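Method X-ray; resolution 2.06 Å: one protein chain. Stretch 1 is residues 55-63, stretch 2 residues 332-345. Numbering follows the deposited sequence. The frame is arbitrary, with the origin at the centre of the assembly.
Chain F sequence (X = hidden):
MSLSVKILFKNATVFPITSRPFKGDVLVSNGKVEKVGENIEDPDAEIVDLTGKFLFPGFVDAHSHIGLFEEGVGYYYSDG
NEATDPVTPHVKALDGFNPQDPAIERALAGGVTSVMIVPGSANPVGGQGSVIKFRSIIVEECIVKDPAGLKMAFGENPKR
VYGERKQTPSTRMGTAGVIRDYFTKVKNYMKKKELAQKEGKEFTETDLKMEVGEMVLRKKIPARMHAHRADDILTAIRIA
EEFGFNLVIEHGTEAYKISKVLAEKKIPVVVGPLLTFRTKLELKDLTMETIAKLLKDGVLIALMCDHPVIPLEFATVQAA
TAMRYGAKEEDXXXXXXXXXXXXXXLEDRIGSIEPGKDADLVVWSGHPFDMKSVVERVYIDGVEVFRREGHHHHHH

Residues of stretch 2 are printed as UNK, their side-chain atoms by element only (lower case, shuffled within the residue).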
ATOM      1  N   LEU F  55       8.235  18.642  56.883  1.00 23.93           N
ATOM      2  CA  LEU F  55       9.435  18.211  56.191  1.00 22.63           C
ATOM      3  C   LEU F  55       9.321  16.731  55.864  1.00 22.36           C
ATOM      4  O   LEU F  55       9.197  15.893  56.769  1.00 22.69           O
ATOM      5  CB  LEU F  55      10.684  18.484  57.034  1.00 21.85           C
ATOM      6  CG  LEU F  55      12.045  18.329  56.362  1.00 26.44           C
ATOM      7  CD1 LEU F  55      12.224  19.300  55.206  1.00 21.64           C
ATOM      8  CD2 LEU F  55      13.153  18.532  57.388  1.00 22.88           C
ATOM      9  N   PHE F  56       9.363  16.417  54.567  1.00 21.53           N
ATOM     10  CA  PHE F  56       9.180  15.054  54.089  1.00 21.27           C
ATOM     11  C   PHE F  56      10.423  14.617  53.342  1.00 20.88           C
ATOM     12  O   PHE F  56      11.185  15.468  52.894  1.00 20.92           O
ATOM     13  CB  PHE F  56       7.946  14.984  53.175  1.00 21.42           C
ATOM     14  CG  PHE F  56       6.655  14.787  53.926  1.00 21.03           C
ATOM     15  CD1 PHE F  56       6.099  15.824  54.664  1.00 21.82           C
ATOM     16  CD2 PHE F  56       6.006  13.555  53.907  1.00 21.62           C
ATOM     17  CE1 PHE F  56       4.918  15.643  55.365  1.00 21.37           C
ATOM     18  CE2 PHE F  56       4.810  13.367  54.598  1.00 21.24           C
ATOM     19  CZ  PHE F  56       4.269  14.410  55.333  1.00 21.56           C
ATOM     20  N   PRO F  57      10.650  13.293  53.237  1.00 20.52           N
ATOM     21  CA  PRO F  57      11.640  12.867  52.264  1.00 21.18           C
ATOM     22  C   PRO F  57      11.086  13.142  50.859  1.00 20.87           C
ATOM     23  O   PRO F  57       9.865  13.293  50.697  1.00 19.49           O
ATOM     24  CB  PRO F  57      11.728  11.352  52.485  1.00 21.32           C
ATOM     25  CG  PRO F  57      10.439  10.963  53.036  1.00 26.45           C
ATOM     26  CD  PRO F  57       9.861  12.160  53.755  1.00 20.92           C
ATOM     27  N   GLY F  58      11.962  13.235  49.860  1.00 21.87           N
ATOM     28  CA  GLY F  58      11.490  13.308  48.469  1.00 21.64           C
ATOM     29  C   GLY F  58      10.759  12.018  48.121  1.00 22.77           C
ATOM     30  O   GLY F  58      11.167  10.930  48.558  1.00 22.59           O
ATOM     31  N   PHE F  59       9.687  12.124  47.332  1.00 24.11           N
ATOM     32  CA  PHE F  59       8.981  10.929  46.845  1.00 25.19           C
ATOM     33  C   PHE F  59       9.754  10.236  45.747  1.00 24.97           C
ATOM     34  O   PHE F  59      10.550  10.856  45.037  1.00 24.81           O
ATOM     35  CB  PHE F  59       7.561  11.247  46.379  1.00 26.13           C
ATOM     36  CG  PHE F  59       6.690  11.831  47.456  1.00 26.95           C
ATOM     37  CD1 PHE F  59       6.548  11.183  48.676  1.00 27.16           C
ATOM     38  CD2 PHE F  59       5.992  13.025  47.240  1.00 27.52           C
ATOM     39  CE1 PHE F  59       5.739  11.713  49.681  1.00 27.14           C
ATOM     40  CE2 PHE F  59       5.182  13.566  48.242  1.00 27.03           C
ATOM     41  CZ  PHE F  59       5.048  12.906  49.458  1.00 28.08           C
ATOM     42  N   VAL F  60       9.519   8.932  45.637  1.00 24.43           N
ATOM     43  CA  VAL F  60      10.307   8.070  44.788  1.00 23.71           C
ATOM     44  C   VAL F  60       9.331   7.283  43.932  1.00 22.83           C
ATOM     45  O   VAL F  60       8.543   6.495  44.446  1.00 21.94           O
ATOM     46  CB  VAL F  60      11.189   7.106  45.634  1.00 24.17           C
ATOM     47  CG1 VAL F  60      12.047   6.227  44.752  1.00 21.53           C
ATOM     48  CG2 VAL F  60      12.060   7.886  46.653  1.00 22.59           C
ATOM     49  N   ASP F  61       9.358   7.520  42.628  1.00 22.69           N
ATOM     50  CA  ASP F  61       8.490   6.765  41.741  1.00 23.55           C
ATOM     51  C   ASP F  61       9.254   5.619  41.114  1.00 22.94           C
ATOM     52  O   ASP F  61      10.186   5.834  40.331  1.00 23.55           O
ATOM     53  CB  ASP F  61       7.892   7.646  40.646  1.00 24.76           C
ATOM     54  CG  ASP F  61       6.676   7.014  40.006  1.00 33.93           C
ATOM     55  OD1 ASP F  61       6.745   5.833  39.616  1.00 25.74           O
ATOM     56  OD2 ASP F  61       5.636   7.689  39.901  1.00 25.88           O
ATOM     57  N   ALA F  62       8.855   4.403  41.459  1.00 21.51           N
ATOM     58  CA  ALA F  62       9.586   3.226  41.009  1.00 21.80           C
ATOM     59  C   ALA F  62       9.430   2.865  39.507  1.00 21.30           C
ATOM     60  O   ALA F  62      10.096   1.967  39.033  1.00 20.40           O
ATOM     61  CB  ALA F  62       9.234   2.042  41.879  1.00 21.79           C
ATOM     62  N   HIS F  63       8.592   3.583  38.758  1.00 21.89           N
ATOM     63  CA  HIS F  63       8.375   3.247  37.335  1.00 21.77           C
ATOM     64  C   HIS F  63       7.850   4.461  36.589  1.00 21.48           C
ATOM     65  O   HIS F  63       6.695   4.848  36.759  1.00 20.61           O
ATOM     66  CB  HIS F  63       7.400   2.069  37.196  1.00 22.09           C
ATOM     67  CG  HIS F  63       7.268   1.542  35.797  1.00 25.53           C
ATOM     68  ND1 HIS F  63       6.656   2.256  34.784  1.00 23.95           N
ATOM     69  CD2 HIS F  63       7.683   0.378  35.239  1.00 23.10           C
ATOM     70  CE1 HIS F  63       6.677   1.545  33.671  1.00 23.84           C
ATOM     71  NE2 HIS F  63       7.299   0.406  33.916  1.00 25.56           N
ATOM     72  N   UNK F 332       0.260   4.752  52.637  1.00 23.09           N
ATOM     73  CA  UNK F 332       0.325   5.494  51.387  1.00 21.88           C
ATOM     74  C   UNK F 332       1.588   6.343  51.305  1.00 22.20           C
ATOM     75  O   UNK F 332       2.142   6.537  50.217  1.00 22.49           O
ATOM     76  c   UNK F 332      -2.275   5.013  49.577  1.00 20.64           C
ATOM     77  c   UNK F 332      -0.914   6.363  51.226  1.00 21.03           C
ATOM     78  c   UNK F 332      -3.408   6.484  51.298  1.00 21.50           C
ATOM     79  c   UNK F 332      -2.207   5.586  51.020  1.00 22.64           C
ATOM     80  N   UNK F 333       2.052   6.846  52.447  1.00 21.61           N
ATOM     81  CA  UNK F 333       3.329   7.554  52.463  1.00 21.52           C
ATOM     82  C   UNK F 333       4.500   6.615  52.185  1.00 20.98           C
ATOM     83  O   UNK F 333       5.378   6.944  51.378  1.00 20.85           O
ATOM     84  c   UNK F 333       2.597   9.518  53.922  1.00 18.83           C
ATOM     85  c   UNK F 333       3.520   8.320  53.781  1.00 21.27           C
ATOM     86  c   UNK F 333       3.040  10.576  52.931  1.00 21.18           C
ATOM     87  c   UNK F 333       2.616  10.068  55.392  1.00 20.90           C
ATOM     88  N   UNK F 334       4.487   5.442  52.822  1.00 21.09           N
ATOM     89  CA  UNK F 334       5.546   4.430  52.635  1.00 22.30           C
ATOM     90  C   UNK F 334       5.639   3.947  51.176  1.00 21.60           C
ATOM     91  O   UNK F 334       6.735   3.760  50.644  1.00 21.03           O
ATOM     92  c   UNK F 334       5.423   2.459  57.348  1.00 28.24           C
ATOM     93  c   UNK F 334       5.334   3.206  53.542  1.00 23.74           C
ATOM     94  c   UNK F 334       5.439   3.460  55.027  1.00 26.46           C
ATOM     95  c   UNK F 334       5.346   2.161  55.830  1.00 26.24           C
ATOM     96  n   UNK F 334       5.727   1.247  58.172  1.00 28.53           N
ATOM     97  N   UNK F 335       4.494   3.739  50.533  1.00 21.49           N
ATOM     98  CA  UNK F 335       4.511   3.256  49.139  1.00 21.64           C
ATOM     99  C   UNK F 335       4.961   4.333  48.141  1.00 21.58           C
ATOM    100  O   UNK F 335       5.141   4.060  46.938  1.00 21.49           O
ATOM    101  c   UNK F 335       3.178   2.604  48.712  1.00 21.98           C
ATOM    102  c   UNK F 335       2.809   1.490  49.663  1.00 16.28           C
ATOM    103  c   UNK F 335       2.057   3.635  48.581  1.00 16.87           C
ATOM    104  c   UNK F 335       0.732   3.036  48.036  1.00 22.95           C
ATOM    105  N   UNK F 336       5.131   5.552  48.646  1.00 21.28           N
ATOM    106  CA  UNK F 336       5.681   6.650  47.871  1.00 21.90           C
ATOM    107  C   UNK F 336       7.153   6.921  48.159  1.00 21.98           C
ATOM    108  O   UNK F 336       7.797   7.712  47.438  1.00 22.41           O
ATOM    109  c   UNK F 336       3.416   7.810  46.019  1.00 22.72           C
ATOM    110  c   UNK F 336       2.750   9.242  48.023  1.00 23.52           C
ATOM    111  c   UNK F 336       4.875   7.921  48.100  1.00 22.50           C
ATOM    112  c   UNK F 336       3.444   7.948  47.557  1.00 24.80           C
ATOM    113  N   UNK F 337       7.681   6.259  49.193  1.00 21.32           N
ATOM    114  CA  UNK F 337       9.011   6.578  49.738  1.00 21.43           C
ATOM    115  C   UNK F 337       9.908   5.340  49.961  1.00 22.22           C
ATOM    116  O   UNK F 337      10.631   4.922  49.044  1.00 22.99           O
ATOM    117  c   UNK F 337       8.353   8.859  50.692  1.00 18.99           C
ATOM    118  o   UNK F 337       7.952   6.807  51.912  1.00 20.09           O
ATOM    119  c   UNK F 337       8.879   7.442  51.024  1.00 21.26           C
ATOM    120  N   UNK F 338       9.857   4.752  51.160  1.00 22.15           N
ATOM    121  CA  UNK F 338      10.743   3.652  51.537  1.00 22.36           C
ATOM    122  C   UNK F 338      10.500   2.354  50.737  1.00 22.74           C
ATOM    123  O   UNK F 338      11.447   1.674  50.363  1.00 23.16           O
ATOM    124  c   UNK F 338      11.725   2.298  53.510  1.00 18.66           C
ATOM    125  c   UNK F 338      10.705   3.385  53.095  1.00 23.11           C
ATOM    126  c   UNK F 338       9.298   3.011  53.580  1.00 17.40           C
ATOM    127  N   UNK F 339       9.241   2.004  50.490  1.00 22.84           N
ATOM    128  CA  UNK F 339       8.918   0.815  49.662  1.00 22.48           C
ATOM    129  C   UNK F 339       9.496   0.880  48.231  1.00 22.52           C
ATOM    130  O   UNK F 339      10.238  -0.024  47.845  1.00 23.60           O
ATOM    131  o   UNK F 339       7.482   0.161  51.984  1.00 22.58           O
ATOM    132  n   UNK F 339       5.649  -0.550  50.886  1.00 22.45           N
ATOM    133  c   UNK F 339       6.853   0.038  50.936  1.00 22.38           C
ATOM    134  c   UNK F 339       7.406   0.560  49.624  1.00 22.19           C
ATOM    135  N   UNK F 340       9.179   1.946  47.442  1.00 21.61           N
ATOM    136  CA  UNK F 340       9.855   2.069  46.143  1.00 20.91           C
ATOM    137  C   UNK F 340      11.374   2.060  46.289  1.00 20.37           C
ATOM    138  O   UNK F 340      12.035   1.336  45.553  1.00 19.38           O
ATOM    139  c   UNK F 340       8.660   4.107  46.723  1.00 22.94           C
ATOM    140  c   UNK F 340       9.374   3.420  45.587  1.00 20.91           C
ATOM    141  c   UNK F 340       8.177   3.011  47.635  1.00 21.32           C
ATOM    142  N   UNK F 341      11.918   2.812  47.256  1.00 20.13           N
ATOM    143  CA  UNK F 341      13.366   2.739  47.535  1.00 19.92           C
ATOM    144  C   UNK F 341      13.860   1.284  47.667  1.00 19.53           C
ATOM    145  O   UNK F 341      14.894   0.895  47.105  1.00 18.39           O
ATOM    146  c   UNK F 341      13.715   3.534  48.792  1.00 20.01           C
ATOM    147  N   UNK F 342      13.109   0.498  48.419  1.00 21.01           N
ATOM    148  CA  UNK F 342      13.494  -0.873  48.744  1.00 23.55           C
ATOM    149  C   UNK F 342      13.401  -1.748  47.473  1.00 23.74           C
ATOM    150  O   UNK F 342      14.318  -2.508  47.172  1.00 24.65           O
ATOM    151  c   UNK F 342      12.623  -1.387  49.910  1.00 26.12           C
ATOM    152  c   UNK F 342      13.686  -3.220  51.261  1.00 31.25           C
ATOM    153  n   UNK F 342      12.849  -5.075  52.673  1.00 34.16           N
ATOM    154  c   UNK F 342      13.767  -4.721  51.552  1.00 40.97           C
ATOM    155  c   UNK F 342      12.658  -2.883  50.203  1.00 40.34           C
ATOM    156  N   UNK F 343      12.315  -1.600  46.714  1.00 23.12           N
ATOM    157  CA  UNK F 343      12.146  -2.308  45.431  1.00 22.13           C
ATOM    158  C   UNK F 343      13.286  -1.997  44.459  1.00 22.02           C
ATOM    159  O   UNK F 343      13.727  -2.871  43.697  1.00 22.65           O
ATOM    160  c   UNK F 343       8.242  -2.172  45.458  1.00 21.24           C
ATOM    161  c   UNK F 343       9.664  -2.658  45.702  1.00 16.46           C
ATOM    162  c   UNK F 343      10.750  -2.024  44.816  1.00 21.79           C
ATOM    163  c   UNK F 343      10.672  -2.550  43.367  1.00 17.72           C
ATOM    164  N   UNK F 344      13.813  -0.777  44.543  1.00 20.81           N
ATOM    165  CA  UNK F 344      14.932  -0.354  43.710  1.00 20.71           C
ATOM    166  C   UNK F 344      16.321  -0.737  44.236  1.00 21.12           C
ATOM    167  O   UNK F 344      17.323  -0.473  43.571  1.00 21.06           O
ATOM    168  c   UNK F 344      14.848   1.165  43.464  1.00 20.73           C
ATOM    169  c   UNK F 344      13.497   3.237  42.718  1.00 20.53           C
ATOM    170  c   UNK F 344      13.523   1.129  41.335  1.00 20.70           C
ATOM    171  c   UNK F 344      13.592   1.684  42.743  1.00 22.70           C
ATOM    172  N   UNK F 345      16.382  -1.361  45.416  1.00 21.00           N
ATOM    173  CA  UNK F 345      17.660  -1.708  46.055  1.00 20.50           C
ATOM    174  C   UNK F 345      18.407  -0.507  46.624  1.00 20.73           C
ATOM    175  O   UNK F 345      19.624  -0.534  46.753  1.00 20.54           O
TER

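Position 332 has four side-chain carbons, forked at the second, and lies beyond reach of stretch 1: Leu 332, buried, with no contact to stretch 1. Position 333 has the same four-carbon fork at the second atom, but its end comes nearer to the strand and approaches two aromatic rings. It is Leu 333, whose CD2 lies 3.7 Å from CE2 of Phe 56 and 4.4 Å from CE1 of Phe 59; a branched end carried out from the backbone lets one methyl reach both rings.

Position 334 carries four carbons in a row ending in nitrogen, extended and partly exposed: Lys 334, free of stretch 1. Position 335 has four carbons forked at the first, one arm two carbons long, with its CB directed away from the strand: Ile 335, buried elsewhere.

Position 336 again shows four carbons forked at the second. Its CB lies 3.7 Å from CD1 of Phe 59, and one terminal methyl covers a face of that ring. This is Leu 336, with CD1 as the methyl over the face. At 337 the first carbon carries one oxygen and one carbon, the latter at the edge of the Phe 59 ring and near Pro 57: Thr 337. Its CG2 is 3.6 Å from CD1 of Phe 59 and 3.8 Å from CG of Pro 57, while OG1 donates to O of Leu 333, 2.6 Å away. Threonine thus offers a methyl to the strand and satisfies its hydroxyl on the backbone just before the turn.

Position 338, one carbon bearing two more, points away: Val 338, partly exposed, its short side chain clear of the strand. Position 339 has two carbons, the second bearing oxygen and nitrogen, out of reach: Asn 339, whose ND2 is hydrogen-bonded elsewhere in the structure. At 340, three carbons close a ring onto the backbone nitrogen and pack against Val 60 and Ala 62: Pro 340, in the first turn of a helix, where its missing amide hydrogen costs little. Its CG lies 3.3 Å from O of Val 60, its CB 4.0 Å from CB of Ala 62.

A single carbon at 341, where the helix runs close to Val 60, marks small Ala 341. Four carbons ending in nitrogen at 342 give Lys 342, exposed, as suits a charged amine. Position 343, four carbons forked at the first with one longer arm, is Ile 343, peripheral here. Position 344, four carbons forked at the second, directs its CB toward the strand and brings a methyl to Val 60: Leu 344, its CD1 3.9 Å from CG1 of Val 60. No side chain at 345 means Gly 345, fitting the positive phi of a Schellman motif.

One hydrogen bond, N of Val 60 to O of Leu 336 (2.8 Å), ties strand to turn, and CA of Phe 59 makes a CA-H...O contact with that O (3.5 Å); apolar packing supplies most of the rest.

Stretch 2 (332-345) LLKILTVNPAKILG
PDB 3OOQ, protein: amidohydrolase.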